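Long-range contact in succinylglutamate desuccinylase (Chromobacterium violaceum, PDB 1YW4), which probably hydrolyses N-succinyl-L-glutamate to succinate and L-glutamate, the last step of arginine breakdown by the AST pathway, using one zinc ion per subunit: residues Tyr100-His113 and His116-Glu129. Numbering follows the deposited sequence.
Sequences YGNYDMNRLFNGAH and HPELPESVRAAELE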
ATOM      1  N   TYR A 100      26.840  17.456  12.567  1.00 16.10           N
ATOM      2  CA  TYR A 100      26.738  17.313  14.019  1.00 16.63           C
ATOM      3  C   TYR A 100      28.125  17.145  14.622  1.00 18.73           C
ATOM      4  O   TYR A 100      29.078  16.830  13.913  1.00 18.29           O
ATOM      5  CB  TYR A 100      25.846  16.126  14.390  1.00 16.98           C
ATOM      6  CG  TYR A 100      26.264  14.789  13.812  1.00 19.19           C
ATOM      7  CD1 TYR A 100      27.352  14.087  14.327  1.00 20.39           C
ATOM      8  CD2 TYR A 100      25.553  14.221  12.757  1.00 19.83           C
ATOM      9  CE1 TYR A 100      27.716  12.846  13.803  1.00 21.33           C
ATOM     10  CE2 TYR A 100      25.904  12.988  12.224  1.00 20.92           C
ATOM     11  CZ  TYR A 100      26.985  12.304  12.752  1.00 24.17           C
ATOM     12  OH  TYR A 100      27.322  11.068  12.243  1.00 23.53           O
ATOM     13  N   GLY A 101      28.236  17.366  15.927  1.00 20.36           N
ATOM     14  CA  GLY A 101      29.522  17.238  16.582  1.00 22.05           C
ATOM     15  C   GLY A 101      29.805  15.843  17.110  1.00 23.34           C
ATOM     16  O   GLY A 101      30.846  15.262  16.814  1.00 26.19           O
ATOM     17  N   ASN A 102      28.872  15.298  17.882  1.00 23.52           N
ATOM     18  CA  ASN A 102      29.046  13.977  18.470  1.00 24.06           C
ATOM     19  C   ASN A 102      28.006  12.970  18.013  1.00 23.74           C
ATOM     20  O   ASN A 102      28.328  11.811  17.764  1.00 23.50           O
ATOM     21  CB  ASN A 102      28.993  14.092  19.993  1.00 23.80           C
ATOM     22  CG  ASN A 102      30.059  15.004  20.539  1.00 26.15           C
ATOM     23  OD1 ASN A 102      29.833  15.731  21.511  1.00 28.97           O
ATOM     24  ND2 ASN A 102      31.235  14.971  19.926  1.00 27.87           N
ATOM     25  N   TYR A 103      26.761  13.426  17.904  1.00 21.88           N
ATOM     26  CA  TYR A 103      25.649  12.566  17.512  1.00 19.76           C
ATOM     27  C   TYR A 103      24.596  13.354  16.720  1.00 18.52           C
ATOM     28  O   TYR A 103      24.326  14.521  17.019  1.00 16.21           O
ATOM     29  CB  TYR A 103      25.030  11.986  18.782  1.00 21.29           C
ATOM     30  CG  TYR A 103      24.290  10.682  18.614  1.00 23.71           C
ATOM     31  CD1 TYR A 103      22.972  10.657  18.161  1.00 25.76           C
ATOM     32  CD2 TYR A 103      24.893   9.469  18.963  1.00 25.75           C
ATOM     33  CE1 TYR A 103      22.264   9.459  18.068  1.00 26.34           C
ATOM     34  CE2 TYR A 103      24.195   8.265  18.873  1.00 28.76           C
ATOM     35  CZ  TYR A 103      22.880   8.271  18.429  1.00 28.95           C
ATOM     36  OH  TYR A 103      22.171   7.097  18.382  1.00 31.27           O
ATOM     37  N   ASP A 104      24.019  12.705  15.713  1.00 17.42           N
ATOM     38  CA  ASP A 104      22.984  13.296  14.863  1.00 17.43           C
ATOM     39  C   ASP A 104      21.802  13.718  15.743  1.00 17.56           C
ATOM     40  O   ASP A 104      21.097  12.869  16.298  1.00 16.04           O
ATOM     41  CB  ASP A 104      22.517  12.260  13.824  1.00 17.98           C
ATOM     42  CG  ASP A 104      21.553  12.840  12.792  1.00 19.62           C
ATOM     43  OD1 ASP A 104      20.748  13.727  13.141  1.00 18.70           O
ATOM     44  OD2 ASP A 104      21.587  12.384  11.629  1.00 20.09           O
HETATM   45  N   MSE A 105      21.582  15.022  15.868  1.00 16.34           N
HETATM   46  CA  MSE A 105      20.491  15.506  16.699  1.00 17.87           C
HETATM   47  C   MSE A 105      19.140  15.005  16.231  1.00 16.95           C
HETATM   48  O   MSE A 105      18.250  14.773  17.050  1.00 16.88           O
HETATM   49  CB  MSE A 105      20.486  17.034  16.760  1.00 18.23           C
HETATM   50  CG  MSE A 105      19.446  17.608  17.727  1.00 22.24           C
HETATM   51 SE   MSE A 105      19.718  19.498  18.049  1.00 26.23          SE
HETATM   52  CE  MSE A 105      21.265  19.349  19.193  1.00 23.84           C
ATOM     53  N   ASN A 106      18.960  14.816  14.927  1.00 16.81           N
ATOM     54  CA  ASN A 106      17.659  14.335  14.501  1.00 17.43           C
ATOM     55  C   ASN A 106      17.480  12.848  14.742  1.00 18.40           C
ATOM     56  O   ASN A 106      16.636  12.194  14.132  1.00 18.48           O
ATOM     57  CB  ASN A 106      17.353  14.688  13.050  1.00 17.36           C
ATOM     58  CG  ASN A 106      15.893  15.081  12.873  1.00 16.81           C
ATOM     59  OD1 ASN A 106      15.252  15.509  13.835  1.00 10.66           O
ATOM     60  ND2 ASN A 106      15.367  14.951  11.660  1.00 11.51           N
ATOM     61  N   ARG A 107      18.302  12.326  15.640  1.00 19.24           N
ATOM     62  CA  ARG A 107      18.208  10.937  16.055  1.00 20.28           C
ATOM     63  C   ARG A 107      18.103  10.985  17.582  1.00 18.52           C
ATOM     64  O   ARG A 107      18.071   9.947  18.242  1.00 19.71           O
ATOM     65  CB  ARG A 107      19.457  10.153  15.651  1.00 22.93           C
ATOM     66  CG  ARG A 107      19.577   9.852  14.170  1.00 26.96           C
ATOM     67  CD  ARG A 107      20.782   8.968  13.916  1.00 31.68           C
ATOM     68  NE  ARG A 107      20.714   7.745  14.720  1.00 36.39           N
ATOM     69  CZ  ARG A 107      21.746   6.938  14.948  1.00 38.95           C
ATOM     70  NH1 ARG A 107      21.589   5.849  15.691  1.00 38.37           N
ATOM     71  NH2 ARG A 107      22.939   7.228  14.439  1.00 38.68           N
ATOM     72  N   LEU A 108      18.050  12.195  18.140  1.00 15.12           N
ATOM     73  CA  LEU A 108      17.970  12.356  19.595  1.00 15.78           C
ATOM     74  C   LEU A 108      16.638  12.866  20.149  1.00 14.97           C
ATOM     75  O   LEU A 108      16.509  13.087  21.361  1.00 14.16           O
ATOM     76  CB  LEU A 108      19.097  13.263  20.081  1.00 16.95           C
ATOM     77  CG  LEU A 108      20.508  12.677  19.965  1.00 19.77           C
ATOM     78  CD1 LEU A 108      21.523  13.741  20.341  1.00 19.05           C
ATOM     79  CD2 LEU A 108      20.644  11.451  20.883  1.00 19.47           C
ATOM     80  N   PHE A 109      15.659  13.067  19.274  1.00 12.11           N
ATOM     81  CA  PHE A 109      14.347  13.517  19.711  1.00 14.42           C
ATOM     82  C   PHE A 109      13.474  12.313  20.081  1.00 16.44           C
ATOM     83  O   PHE A 109      13.926  11.166  20.024  1.00 15.25           O
ATOM     84  CB  PHE A 109      13.665  14.356  18.620  1.00 12.77           C
ATOM     85  CG  PHE A 109      14.314  15.696  18.391  1.00 12.89           C
ATOM     86  CD1 PHE A 109      15.196  15.888  17.326  1.00 12.71           C
ATOM     87  CD2 PHE A 109      14.051  16.766  19.256  1.00 11.64           C
ATOM     88  CE1 PHE A 109      15.814  17.127  17.118  1.00 11.64           C
ATOM     89  CE2 PHE A 109      14.663  18.011  19.064  1.00 13.79           C
ATOM     90  CZ  PHE A 109      15.549  18.194  17.992  1.00 11.09           C
ATOM     91  N   ASN A 110      12.225  12.586  20.453  1.00 17.49           N
ATOM     92  CA  ASN A 110      11.283  11.546  20.868  1.00 18.96           C
ATOM     93  C   ASN A 110      11.822  10.860  22.118  1.00 18.80           C
ATOM     94  O   ASN A 110      11.559   9.683  22.360  1.00 17.35           O
ATOM     95  CB  ASN A 110      11.060  10.522  19.744  1.00 19.45           C
ATOM     96  CG  ASN A 110       9.983   9.498  20.082  1.00 23.42           C
ATOM     97  OD1 ASN A 110       8.931   9.842  20.619  1.00 23.40           O
ATOM     98  ND2 ASN A 110      10.239   8.234  19.756  1.00 23.80           N
ATOM     99  N   GLY A 111      12.591  11.614  22.901  1.00 18.58           N
ATOM    100  CA  GLY A 111      13.151  11.094  24.137  1.00 20.56           C
ATOM    101  C   GLY A 111      14.454  10.327  24.008  1.00 21.09           C
ATOM    102  O   GLY A 111      15.051   9.956  25.015  1.00 19.88           O
ATOM    103  N   ALA A 112      14.902  10.092  22.779  1.00 21.02           N
ATOM    104  CA  ALA A 112      16.131   9.349  22.539  1.00 21.97           C
ATOM    105  C   ALA A 112      17.380   9.989  23.147  1.00 23.05           C
ATOM    106  O   ALA A 112      18.410   9.322  23.318  1.00 22.50           O
ATOM    107  CB  ALA A 112      16.329   9.146  21.038  1.00 20.79           C
ATOM    108  N   HIS A 113      17.296  11.277  23.474  1.00 22.45           N
ATOM    109  CA  HIS A 113      18.424  11.986  24.069  1.00 22.27           C
ATOM    110  C   HIS A 113      18.796  11.375  25.428  1.00 24.42           C
ATOM    111  O   HIS A 113      19.935  11.482  25.880  1.00 23.13           O
ATOM    112  CB  HIS A 113      18.090  13.472  24.247  1.00 20.62           C
ATOM    113  CG  HIS A 113      16.780  13.717  24.926  1.00 20.81           C
ATOM    114  ND1 HIS A 113      15.616  13.965  24.231  1.00 19.70           N
ATOM    115  CD2 HIS A 113      16.442  13.714  26.236  1.00 18.97           C
ATOM    116  CE1 HIS A 113      14.616  14.100  25.083  1.00 16.79           C
ATOM    117  NE2 HIS A 113      15.091  13.951  26.307  1.00 23.30           N
ATOM    118  N   HIS A 116      21.878   9.118  25.705  1.00 33.47           N
ATOM    119  CA  HIS A 116      23.210   9.715  25.657  1.00 32.11           C
ATOM    120  C   HIS A 116      23.255  11.036  26.421  1.00 30.36           C
ATOM    121  O   HIS A 116      23.581  12.077  25.855  1.00 26.53           O
ATOM    122  CB  HIS A 116      23.620   9.945  24.198  1.00 32.93           C
ATOM    123  CG  HIS A 116      23.613   8.699  23.367  1.00 34.52           C
ATOM    124  ND1 HIS A 116      24.531   7.685  23.537  1.00 34.56           N
ATOM    125  CD2 HIS A 116      22.782   8.291  22.378  1.00 35.04           C
ATOM    126  CE1 HIS A 116      24.266   6.706  22.690  1.00 35.20           C
ATOM    127  NE2 HIS A 116      23.209   7.048  21.976  1.00 37.09           N
ATOM    128  N   PRO A 117      22.963  11.000  27.732  1.00 30.51           N
ATOM    129  CA  PRO A 117      22.965  12.207  28.562  1.00 31.11           C
ATOM    130  C   PRO A 117      24.308  12.919  28.636  1.00 31.11           C
ATOM    131  O   PRO A 117      24.378  14.091  29.002  1.00 31.68           O
ATOM    132  CB  PRO A 117      22.501  11.685  29.919  1.00 31.88           C
ATOM    133  CG  PRO A 117      23.110  10.325  29.967  1.00 31.22           C
ATOM    134  CD  PRO A 117      22.836   9.792  28.569  1.00 31.62           C
ATOM    135  N   GLU A 118      25.371  12.212  28.273  1.00 32.55           N
ATOM    136  CA  GLU A 118      26.711  12.786  28.310  1.00 33.55           C
ATOM    137  C   GLU A 118      26.981  13.692  27.108  1.00 31.82           C
ATOM    138  O   GLU A 118      28.051  14.303  27.014  1.00 33.31           O
ATOM    139  CB  GLU A 118      27.761  11.670  28.345  1.00 36.01           C
ATOM    140  CG  GLU A 118      27.893  10.875  27.043  1.00 36.76           C
ATOM    141  CD  GLU A 118      26.711   9.955  26.772  1.00 37.95           C
ATOM    142  OE1 GLU A 118      26.585   9.475  25.627  1.00 40.03           O
ATOM    143  OE2 GLU A 118      25.914   9.697  27.696  1.00 39.49           O
ATOM    144  N   LEU A 119      26.017  13.785  26.193  1.00 27.65           N
ATOM    145  CA  LEU A 119      26.196  14.607  24.998  1.00 25.01           C
ATOM    146  C   LEU A 119      25.462  15.940  25.034  1.00 23.05           C
ATOM    147  O   LEU A 119      24.275  16.003  25.331  1.00 21.38           O
ATOM    148  CB  LEU A 119      25.761  13.839  23.746  1.00 25.15           C
ATOM    149  CG  LEU A 119      26.451  12.496  23.484  1.00 26.68           C
ATOM    150  CD1 LEU A 119      25.810  11.811  22.289  1.00 25.78           C
ATOM    151  CD2 LEU A 119      27.933  12.723  23.249  1.00 27.87           C
ATOM    152  N   PRO A 120      26.174  17.031  24.725  1.00 23.70           N
ATOM    153  CA  PRO A 120      25.581  18.370  24.715  1.00 22.38           C
ATOM    154  C   PRO A 120      24.415  18.417  23.725  1.00 21.45           C
ATOM    155  O   PRO A 120      23.435  19.133  23.941  1.00 21.55           O
ATOM    156  CB  PRO A 120      26.746  19.256  24.293  1.00 22.16           C
ATOM    157  CG  PRO A 120      27.941  18.516  24.844  1.00 24.76           C
ATOM    158  CD  PRO A 120      27.624  17.093  24.477  1.00 23.65           C
ATOM    159  N   GLU A 121      24.515  17.647  22.641  1.00 19.67           N
ATOM    160  CA  GLU A 121      23.435  17.622  21.652  1.00 17.28           C
ATOM    161  C   GLU A 121      22.176  16.955  22.209  1.00 15.77           C
ATOM    162  O   GLU A 121      21.058  17.208  21.731  1.00 11.34           O
ATOM    163  CB  GLU A 121      23.912  16.945  20.358  1.00 19.18           C
ATOM    164  CG  GLU A 121      24.598  17.938  19.416  1.00 20.09           C
ATOM    165  CD  GLU A 121      25.652  17.309  18.505  1.00 21.83           C
ATOM    166  OE1 GLU A 121      25.863  17.837  17.391  1.00 20.90           O
ATOM    167  OE2 GLU A 121      26.283  16.304  18.902  1.00 21.46           O
ATOM    168  N   SER A 122      22.353  16.128  23.238  1.00 13.31           N
ATOM    169  CA  SER A 122      21.225  15.461  23.884  1.00 14.48           C
ATOM    170  C   SER A 122      20.545  16.450  24.825  1.00 13.02           C
ATOM    171  O   SER A 122      19.323  16.491  24.922  1.00 15.51           O
ATOM    172  CB  SER A 122      21.694  14.236  24.685  1.00 14.90           C
ATOM    173  OG  SER A 122      22.335  13.295  23.846  1.00 15.43           O
ATOM    174  N   VAL A 123      21.346  17.240  25.531  1.00 15.11           N
ATOM    175  CA  VAL A 123      20.793  18.239  26.434  1.00 14.20           C
ATOM    176  C   VAL A 123      20.012  19.262  25.595  1.00 15.26           C
ATOM    177  O   VAL A 123      18.921  19.692  25.967  1.00 12.67           O
ATOM    178  CB  VAL A 123      21.911  18.959  27.222  1.00 15.80           C
ATOM    179  CG1 VAL A 123      21.319  20.055  28.114  1.00 12.28           C
ATOM    180  CG2 VAL A 123      22.669  17.937  28.087  1.00 17.53           C
ATOM    181  N   ARG A 124      20.584  19.641  24.457  1.00 13.69           N
ATOM    182  CA  ARG A 124      19.950  20.606  23.576  1.00 12.72           C
ATOM    183  C   ARG A 124      18.645  20.051  22.996  1.00 12.17           C
ATOM    184  O   ARG A 124      17.630  20.744  22.940  1.00 12.75           O
ATOM    185  CB  ARG A 124      20.920  20.982  22.460  1.00 12.69           C
ATOM    186  CG  ARG A 124      20.322  21.879  21.397  1.00 13.46           C
ATOM    187  CD  ARG A 124      19.877  23.222  21.951  1.00 11.29           C
ATOM    188  NE  ARG A 124      19.631  24.133  20.831  1.00 14.68           N
ATOM    189  CZ  ARG A 124      19.338  25.420  20.945  1.00 11.45           C
ATOM    190  NH1 ARG A 124      19.236  25.987  22.140  1.00 15.41           N
ATOM    191  NH2 ARG A 124      19.167  26.145  19.850  1.00  9.54           N
ATOM    192  N   ALA A 125      18.667  18.795  22.566  1.00 11.03           N
ATOM    193  CA  ALA A 125      17.473  18.173  22.025  1.00 10.82           C
ATOM    194  C   ALA A 125      16.338  18.198  23.062  1.00 13.22           C
ATOM    195  O   ALA A 125      15.190  18.514  22.728  1.00 10.54           O
ATOM    196  CB  ALA A 125      17.777  16.719  21.608  1.00 12.35           C
ATOM    197  N   ALA A 126      16.652  17.857  24.316  1.00 12.55           N
ATOM    198  CA  ALA A 126      15.641  17.847  25.379  1.00 12.85           C
ATOM    199  C   ALA A 126      15.085  19.246  25.634  1.00 11.50           C
ATOM    200  O   ALA A 126      13.892  19.422  25.884  1.00 10.53           O
ATOM    201  CB  ALA A 126      16.236  17.272  26.681  1.00 13.35           C
ATOM    202  N   GLU A 127      15.959  20.242  25.550  1.00 12.78           N
ATOM    203  CA  GLU A 127      15.544  21.625  25.748  1.00 13.72           C
ATOM    204  C   GLU A 127      14.577  22.042  24.634  1.00 13.09           C
ATOM    205  O   GLU A 127      13.558  22.689  24.888  1.00 11.20           O
ATOM    206  CB  GLU A 127      16.775  22.534  25.758  1.00 15.02           C
ATOM    207  CG  GLU A 127      16.460  24.020  25.819  1.00 17.99           C
ATOM    208  CD  GLU A 127      17.709  24.867  25.878  1.00 17.28           C
ATOM    209  OE1 GLU A 127      18.465  24.903  24.888  1.00 20.09           O
ATOM    210  OE2 GLU A 127      17.942  25.500  26.919  1.00 20.82           O
ATOM    211  N   LEU A 128      14.896  21.660  23.401  1.00 13.48           N
ATOM    212  CA  LEU A 128      14.059  22.000  22.254  1.00 12.32           C
ATOM    213  C   LEU A 128      12.692  21.314  22.329  1.00 12.32           C
ATOM    214  O   LEU A 128      11.676  21.892  21.918  1.00 13.94           O
ATOM    215  CB  LEU A 128      14.778  21.629  20.950  1.00 10.84           C
ATOM    216  CG  LEU A 128      16.092  22.376  20.649  1.00 10.76           C
ATOM    217  CD1 LEU A 128      16.678  21.833  19.351  1.00 12.94           C
ATOM    218  CD2 LEU A 128      15.860  23.890  20.540  1.00 11.24           C
ATOM    219  N   GLU A 129      12.670  20.079  22.827  1.00 12.29           N
ATOM    220  CA  GLU A 129      11.415  19.336  22.982  1.00 11.85           C
ATOM    221  C   GLU A 129      10.531  20.089  23.970  1.00  9.61           C
ATOM    222  O   GLU A 129       9.365  20.376  23.709  1.00 11.42           O
ATOM    223  CB  GLU A 129      11.667  17.922  23.546  1.00 12.20           C
ATOM    224  CG  GLU A 129      12.456  16.977  22.643  1.00 14.45           C
ATOM    225  CD  GLU A 129      12.393  15.528  23.107  1.00 18.62           C
ATOM    226  OE1 GLU A 129      12.154  15.298  24.311  1.00 17.26           O
ATOM    227  OE2 GLU A 129      12.590  14.616  22.275  1.00 17.82           O
TER
HETATM  228  O   HOH W   1      26.566  16.145  21.525  1.00 37.04           O
HETATM  229  O   HOH W   2      30.552  15.061  24.768  1.00 47.77           O
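One face of the H113 ring lies on A126 CB, a CH-pi contact 3.7 Å from the ring centroid. G111 O lies over the opposite face, and E129 OE2 sits at the edge. CG stands between backbone N and carbonyl carbon (chi1 50°), which lets the ring lie on A126 while ND1 donates a hydrogen bond to L108 O of its own segment. The Y103 and H116 rings meet obliquely, planes at 39°, H116 CD2 over one Y103 face. F109 has A125 CB over one face and E129 CG at its edge.

Two helix carboxylates accept hydrogen bonds from loop amides. E121 OE1 accepts from G101 N at 2.8 Å. Its OE2 accepts from N102 N through the syn lone pair and from Y103 N above the carboxylate plane, at 3.0 and 3.1 Å. Water 1 also donates to OE2 and accepts from E121 N. These bonds, with N90 ND2 on OE1, hold the group's rotation. E129 OE2 uses its syn lone pair for G111 N, in the F109-A112 type I' turn. Between them, selenomethionine M105 bends at its end, bringing CE to 3.5 Å from R124 CG. L108 CB packs on A125 CB.

Both segments belong to the zinc-binding catalytic domain. D104 OD1 hydrogen-bonds to NE2 of zinc ligand H56, and R124 NE to A89 O. The loop follows helix 91-96 and folds back on helix 120-137. L128 touches strand 36-39; F109 stacks on F198 of helix 198-205.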